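Local coordinates for 2-dehydropantoate 2-reductase, putative (Enterococcus faecalis, PDB 2EW2), which probably catalyses the NADPH-dependent reduction of 2-dehydropantoate (ketopantoate) to (R)-pantoate, a step of pantothenate biosynthesis, at residues W35-E40 with E138-V143; V29-Q34 with A58-F63. One frame throughout, in Å; residues are numbered along the deposited sequence.

Contact 1: W35-E40 with E138-V143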
loop_
_atom_site.group_PDB
_atom_site.type_symbol
_atom_site.label_atom_id
_atom_site.label_comp_id
_atom_site.label_asym_id
_atom_site.label_seq_id
_atom_site.Cartn_x
_atom_site.Cartn_y
_atom_site.Cartn_z
ATOM N N TRP B 35 19.154 -31.943 5.792
ATOM C CA TRP B 35 19.257 -32.162 7.246
ATOM C C TRP B 35 20.256 -33.275 7.562
ATOM O O TRP B 35 19.966 -34.443 7.326
ATOM C CB TRP B 35 17.866 -32.470 7.836
ATOM C CG TRP B 35 17.810 -32.545 9.336
ATOM C CD1 TRP B 35 18.678 -31.973 10.224
ATOM C CD2 TRP B 35 16.815 -33.216 10.128
ATOM N NE1 TRP B 35 18.298 -32.259 11.513
ATOM C CE2 TRP B 35 17.161 -33.021 11.487
ATOM C CE3 TRP B 35 15.666 -33.964 9.822
ATOM C CZ2 TRP B 35 16.398 -33.537 12.541
ATOM C CZ3 TRP B 35 14.913 -34.496 10.879
ATOM C CH2 TRP B 35 15.285 -34.272 12.217
ATOM N N PRO B 36 21.449 -32.912 8.077
ATOM C CA PRO B 36 22.515 -33.893 8.282
ATOM C C PRO B 36 22.125 -35.108 9.129
ATOM O O PRO B 36 22.410 -36.238 8.728
ATOM C CB PRO B 36 23.631 -33.061 8.930
ATOM C CG PRO B 36 23.393 -31.666 8.376
ATOM C CD PRO B 36 21.892 -31.551 8.441
ATOM N N ALA B 37 21.443 -34.884 10.257
ATOM C CA ALA B 37 21.015 -35.978 11.151
ATOM C C ALA B 37 20.106 -36.996 10.454
ATOM O O ALA B 37 20.183 -38.215 10.710
ATOM C CB ALA B 37 20.319 -35.403 12.378
ATOM N N HIS B 38 19.254 -36.478 9.575
ATOM C CA HIS B 38 18.301 -37.257 8.780
ATOM C C HIS B 38 19.069 -38.125 7.775
ATOM O O HIS B 38 18.798 -39.314 7.628
ATOM C CB HIS B 38 17.362 -36.267 8.076
ATOM C CG HIS B 38 16.117 -36.870 7.494
ATOM N ND1 HIS B 38 15.259 -37.679 8.212
ATOM C CD2 HIS B 38 15.554 -36.723 6.268
ATOM C CE1 HIS B 38 14.244 -38.032 7.441
ATOM N NE2 HIS B 38 14.393 -37.457 6.260
ATOM N N ILE B 39 20.052 -37.528 7.107
ATOM C CA ILE B 39 20.907 -38.261 6.171
ATOM C C ILE B 39 21.668 -39.391 6.888
ATOM O O ILE B 39 21.724 -40.515 6.395
ATOM C CB ILE B 39 21.902 -37.308 5.454
ATOM C CG1 ILE B 39 21.141 -36.294 4.595
ATOM C CG2 ILE B 39 22.921 -38.100 4.622
ATOM C CD1 ILE B 39 22.025 -35.196 4.025
ATOM N N GLU B 40 22.224 -39.079 8.058
ATOM C CA GLU B 40 23.006 -40.038 8.854
ATOM C C GLU B 40 22.171 -41.220 9.335
ATOM O O GLU B 40 22.620 -42.365 9.243
ATOM C CB GLU B 40 23.691 -39.344 10.044
ATOM C CG GLU B 40 24.711 -38.276 9.626
ATOM C CD GLU B 40 25.170 -37.356 10.772
ATOM O OE1 GLU B 40 24.912 -37.683 11.960
ATOM O OE2 GLU B 40 25.813 -36.305 10.482
ATOM N N GLU B 138 8.942 -38.269 13.404
ATOM C CA GLU B 138 9.186 -38.659 14.801
ATOM C C GLU B 138 10.609 -38.350 15.267
ATOM O O GLU B 138 10.835 -38.005 16.437
ATOM C CB GLU B 138 8.864 -40.134 15.023
ATOM C CG GLU B 138 7.433 -40.531 14.654
ATOM C CD GLU B 138 6.958 -41.778 15.414
ATOM O OE1 GLU B 138 6.841 -42.873 14.816
ATOM O OE2 GLU B 138 6.719 -41.662 16.626
ATOM N N GLY B 139 11.566 -38.488 14.355
ATOM C CA GLY B 139 12.977 -38.207 14.645
ATOM C C GLY B 139 13.739 -38.291 13.340
ATOM O O GLY B 139 13.145 -38.645 12.319
ATOM N N PRO B 140 15.051 -37.958 13.347
ATOM C CA PRO B 140 15.832 -38.137 12.107
ATOM C C PRO B 140 15.666 -39.564 11.587
ATOM O O PRO B 140 15.782 -40.518 12.356
ATOM C CB PRO B 140 17.278 -37.891 12.547
ATOM C CG PRO B 140 17.179 -37.082 13.813
ATOM C CD PRO B 140 15.857 -37.410 14.455
ATOM N N GLY B 141 15.338 -39.697 10.305
ATOM C CA GLY B 141 15.177 -40.998 9.669
ATOM C C GLY B 141 13.975 -41.816 10.107
ATOM O O GLY B 141 13.897 -43.010 9.806
ATOM N N ARG B 142 13.040 -41.185 10.823
ATOM C CA ARG B 142 11.899 -41.894 11.398
ATOM C C ARG B 142 10.613 -41.092 11.230
ATOM O O ARG B 142 10.480 -39.970 11.752
ATOM C CB ARG B 142 12.134 -42.231 12.877
ATOM C CG ARG B 142 13.343 -43.131 13.132
ATOM C CD ARG B 142 13.522 -43.415 14.621
ATOM N NE ARG B 142 12.579 -44.428 15.089
ATOM C CZ ARG B 142 12.784 -45.743 15.005
ATOM N NH1 ARG B 142 13.908 -46.219 14.483
ATOM N NH2 ARG B 142 11.868 -46.584 15.452
ATOM N N VAL B 143 9.679 -41.679 10.492
ATOM C CA VAL B 143 8.412 -41.029 10.175
ATOM C C VAL B 143 7.213 -41.871 10.601
ATOM O O VAL B 143 7.316 -43.098 10.746
ATOM C CB VAL B 143 8.297 -40.624 8.664
ATOM C CG1 VAL B 143 9.443 -39.685 8.271
ATOM C CG2 VAL B 143 8.243 -41.849 7.735
#
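His-38 and Gly-141 meet through a hydrogen bond that ties the first turn of helix 36-45 to a type II beta turn running from Gly-139 to Arg-142, the hairpin link between strands 136-139 and 142-145. From the helix, His-38 CB lies close to Trp-35 CE3 of its own segment. CG, anti to the backbone N (chi1 -165°), starts the ring toward the turn and stands 4.1 Å from Gly-141 N. ND1 accepts the N-H of Gly-141 at 2.9 Å, with a fairly straight angle of 159° at the hydrogen; the donor lies somewhat out of the ring plane. CE1 passes 3.5 Å from Gly-141 N. At the tip, NE2 is paired with Ala-11 O. One nitrogen accepts and the other faces a carbonyl, which is consistent with a neutral ring protonated on NE2, and both polar atoms of this buried side chain are thereby satisfied.

The sequence suits the turn: proline sits at the second position, where its ring already fixes phi, and glycine at the third, where phi is positive (69°). The turn closes with Arg-142 N bound to Gly-139 O, while Glu-138 N and Gly-139 N both reach Arg-142 O, a classic beta bulge. The Pro-140 ring also presents a compact apolar surface to the helix. Trp-35, at the N-cap position, crosses it obliquely, with Pro-140 CB over one face of the indole and Pro-140 CG 3.7 Å from Trp-35 CH2. Small Ala-37 lets the proline come close on the helix side: its CB is 3.8 Å from Pro-140 CG, and its carbonyl O lies 3.5 Å from Pro-140 CB.

Contact 2: V29-Q34 with A58-F63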
loop_
_atom_site.group_PDB
_atom_site.type_symbol
_atom_site.label_atom_id
_atom_site.label_comp_id
_atom_site.label_asym_id
_atom_site.label_seq_id
_atom_site.Cartn_x
_atom_site.Cartn_y
_atom_site.Cartn_z
ATOM N N VAL B 29 14.100 -45.097 -6.234
ATOM C CA VAL B 29 13.946 -43.842 -5.480
ATOM C C VAL B 29 15.246 -43.377 -4.840
ATOM O O VAL B 29 15.962 -44.165 -4.211
ATOM C CB VAL B 29 12.846 -43.962 -4.375
ATOM C CG1 VAL B 29 12.766 -42.681 -3.521
ATOM C CG2 VAL B 29 11.487 -44.247 -4.987
ATOM N N THR B 30 15.541 -42.089 -5.006
ATOM C CA THR B 30 16.646 -41.428 -4.326
ATOM C C THR B 30 16.130 -40.221 -3.534
ATOM O O THR B 30 15.338 -39.425 -4.042
ATOM C CB THR B 30 17.716 -40.966 -5.337
ATOM O OG1 THR B 30 18.136 -42.091 -6.124
ATOM C CG2 THR B 30 18.932 -40.347 -4.626
ATOM N N LEU B 31 16.613 -40.076 -2.306
ATOM C CA LEU B 31 16.208 -38.961 -1.453
ATOM C C LEU B 31 17.276 -37.868 -1.448
ATOM O O LEU B 31 18.468 -38.155 -1.384
ATOM C CB LEU B 31 15.969 -39.444 -0.023
ATOM C CG LEU B 31 15.015 -40.624 0.176
ATOM C CD1 LEU B 31 15.068 -41.118 1.639
ATOM C CD2 LEU B 31 13.582 -40.255 -0.226
ATOM N N ILE B 32 16.839 -36.615 -1.528
ATOM C CA ILE B 32 17.745 -35.482 -1.404
ATOM C C ILE B 32 17.241 -34.588 -0.277
ATOM O O ILE B 32 16.074 -34.187 -0.267
ATOM C CB ILE B 32 17.858 -34.693 -2.737
ATOM C CG1 ILE B 32 18.322 -35.633 -3.862
ATOM C CG2 ILE B 32 18.824 -33.530 -2.597
ATOM C CD1 ILE B 32 17.718 -35.303 -5.174
ATOM N N ASP B 33 18.125 -34.287 0.669
ATOM C CA ASP B 33 17.717 -33.553 1.873
ATOM C C ASP B 33 18.868 -32.776 2.474
ATOM O O ASP B 33 20.015 -33.199 2.392
ATOM C CB ASP B 33 17.165 -34.517 2.924
ATOM C CG ASP B 33 16.222 -33.838 3.891
ATOM O OD1 ASP B 33 16.690 -33.492 4.986
ATOM O OD2 ASP B 33 15.029 -33.624 3.548
ATOM N N GLN B 34 18.533 -31.678 3.144
ATOM C CA GLN B 34 19.513 -30.744 3.683
ATOM C C GLN B 34 19.826 -30.970 5.170
ATOM O O GLN B 34 20.690 -30.281 5.733
ATOM C CB GLN B 34 19.040 -29.300 3.425
ATOM C CG GLN B 34 18.704 -29.049 1.942
ATOM C CD GLN B 34 18.173 -27.654 1.656
ATOM O OE1 GLN B 34 17.052 -27.490 1.164
ATOM N NE2 GLN B 34 18.971 -26.643 1.963
ATOM N N ALA B 58 12.985 -48.858 4.614
ATOM C CA ALA B 58 13.341 -48.747 3.201
ATOM C C ALA B 58 14.773 -48.269 3.117
ATOM O O ALA B 58 15.092 -47.179 3.582
ATOM C CB ALA B 58 12.404 -47.787 2.480
ATOM N N ASN B 59 15.646 -49.097 2.561
ATOM C CA ASN B 59 17.040 -48.713 2.435
ATOM C C ASN B 59 17.223 -47.897 1.165
ATOM O O ASN B 59 17.482 -48.435 0.101
ATOM C CB ASN B 59 17.957 -49.934 2.464
ATOM C CG ASN B 59 17.766 -50.766 3.713
ATOM O OD1 ASN B 59 18.466 -50.575 4.715
ATOM N ND2 ASN B 59 16.794 -51.683 3.677
ATOM N N LEU B 60 17.044 -46.590 1.285
ATOM C CA LEU B 60 17.065 -45.714 0.124
ATOM C C LEU B 60 18.347 -44.928 0.137
ATOM O O LEU B 60 18.831 -44.551 1.211
ATOM C CB LEU B 60 15.849 -44.770 0.117
ATOM C CG LEU B 60 14.470 -45.440 -0.033
ATOM C CD1 LEU B 60 13.309 -44.451 0.081
ATOM C CD2 LEU B 60 14.363 -46.234 -1.336
ATOM N N PRO B 61 18.913 -44.681 -1.055
ATOM C CA PRO B 61 20.036 -43.763 -1.152
ATOM C C PRO B 61 19.592 -42.351 -0.796
ATOM O O PRO B 61 18.463 -41.961 -1.083
ATOM C CB PRO B 61 20.481 -43.866 -2.618
ATOM C CG PRO B 61 19.405 -44.544 -3.335
ATOM C CD PRO B 61 18.536 -45.267 -2.357
ATOM N N ILE B 62 20.463 -41.613 -0.126
ATOM C CA ILE B 62 20.154 -40.240 0.284
ATOM C C ILE B 62 21.404 -39.384 0.177
ATOM O O ILE B 62 22.512 -39.821 0.516
ATOM C CB ILE B 62 19.494 -40.176 1.706
ATOM C CG1 ILE B 62 19.058 -38.745 2.051
ATOM C CG2 ILE B 62 20.419 -40.757 2.787
ATOM C CD1 ILE B 62 18.049 -38.646 3.221
ATOM N N PHE B 63 21.231 -38.174 -0.336
ATOM C CA PHE B 63 22.345 -37.267 -0.533
ATOM C C PHE B 63 21.956 -35.878 -0.061
ATOM O O PHE B 63 20.786 -35.535 -0.075
ATOM C CB PHE B 63 22.700 -37.215 -2.030
ATOM C CG PHE B 63 23.053 -38.564 -2.629
ATOM C CD1 PHE B 63 22.112 -39.290 -3.320
ATOM C CD2 PHE B 63 24.338 -39.089 -2.488
ATOM C CE1 PHE B 63 22.425 -40.534 -3.896
ATOM C CE2 PHE B 63 24.668 -40.338 -3.041
ATOM C CZ PHE B 63 23.704 -41.064 -3.746
#
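Leu-31 turns both its N-H and its C=O to the chain at Pro-61 to Phe-63, a parallel pairing at the edge of the Rossmann-type sheet; the other edge of strand 28-32, at Thr-30 and Ile-32, pairs with strand 5-9. Leu-31 N gives its hydrogen to Pro-61 O at 2.9 Å, almost straight at 173°, and Leu-31 O receives Phe-63 N at 3.0 Å. Asp-33 N then binds Phe-63 O, continuing the pattern past the end of strand 28-32. Between these bonds the alpha-carbons add weaker C-H...O contacts, Ile-62 CA lying 3.2 Å from Leu-31 O.

On the face of Leu-31 and Ile-62 the touching side chains, Val-29, Leu-31, Leu-60 and Ile-62, are aliphatic, which suits their burial. Leu-31 CB meets Ile-62 CG1 at 3.8 Å, and Leu-31 CD1 lies 4.0 Å from Leu-60 CB, with Leu-60 CD1 reaching on to Val-29 CG1. On the face of Ile-32 and Phe-63, Thr-30 CG2, anti to the backbone N (chi1 -55° for OG1), touches the edge of the phenyl ring, 3.6 Å from CE1.

Further out, Ile-42 of helix 36-45 packs on Leu-31 and Ile-62, while Met-90 and Ile-94 of helix 84-94 cover Ile-32. Asp-33 is fixed by its carboxylate, whose two oxygens satisfy different backbone amides: OD1 accepts from Trp-35 N and OD2 from Ala-11 N, within the glycine-rich turn after strand 5-9.

In the fold
The two contacts lie about 11 Å apart, centre to centre, on the same side of the chain's centre and in the N-terminal Rossmann-type domain. Along the chain the order is 29-34, 35-40, 58-63, 138-143, so their segments alternate. Strand 28-32 leads through a three-residue loop into helix 36-45: contact 2 adds strand 62-63 to the edge of the large sheet beside this strand, and contact 1 joins the following helix to the hairpin of the smaller four-stranded sheet. The helix therefore links both sheets. Ile-39, turned away from the hairpin, faces contact 2, its CD1 packing 3.3 Å from Asp-33 O. Both contacts border the glycine-rich turn, which in Rossmann domains usually lies at the dinucleotide site.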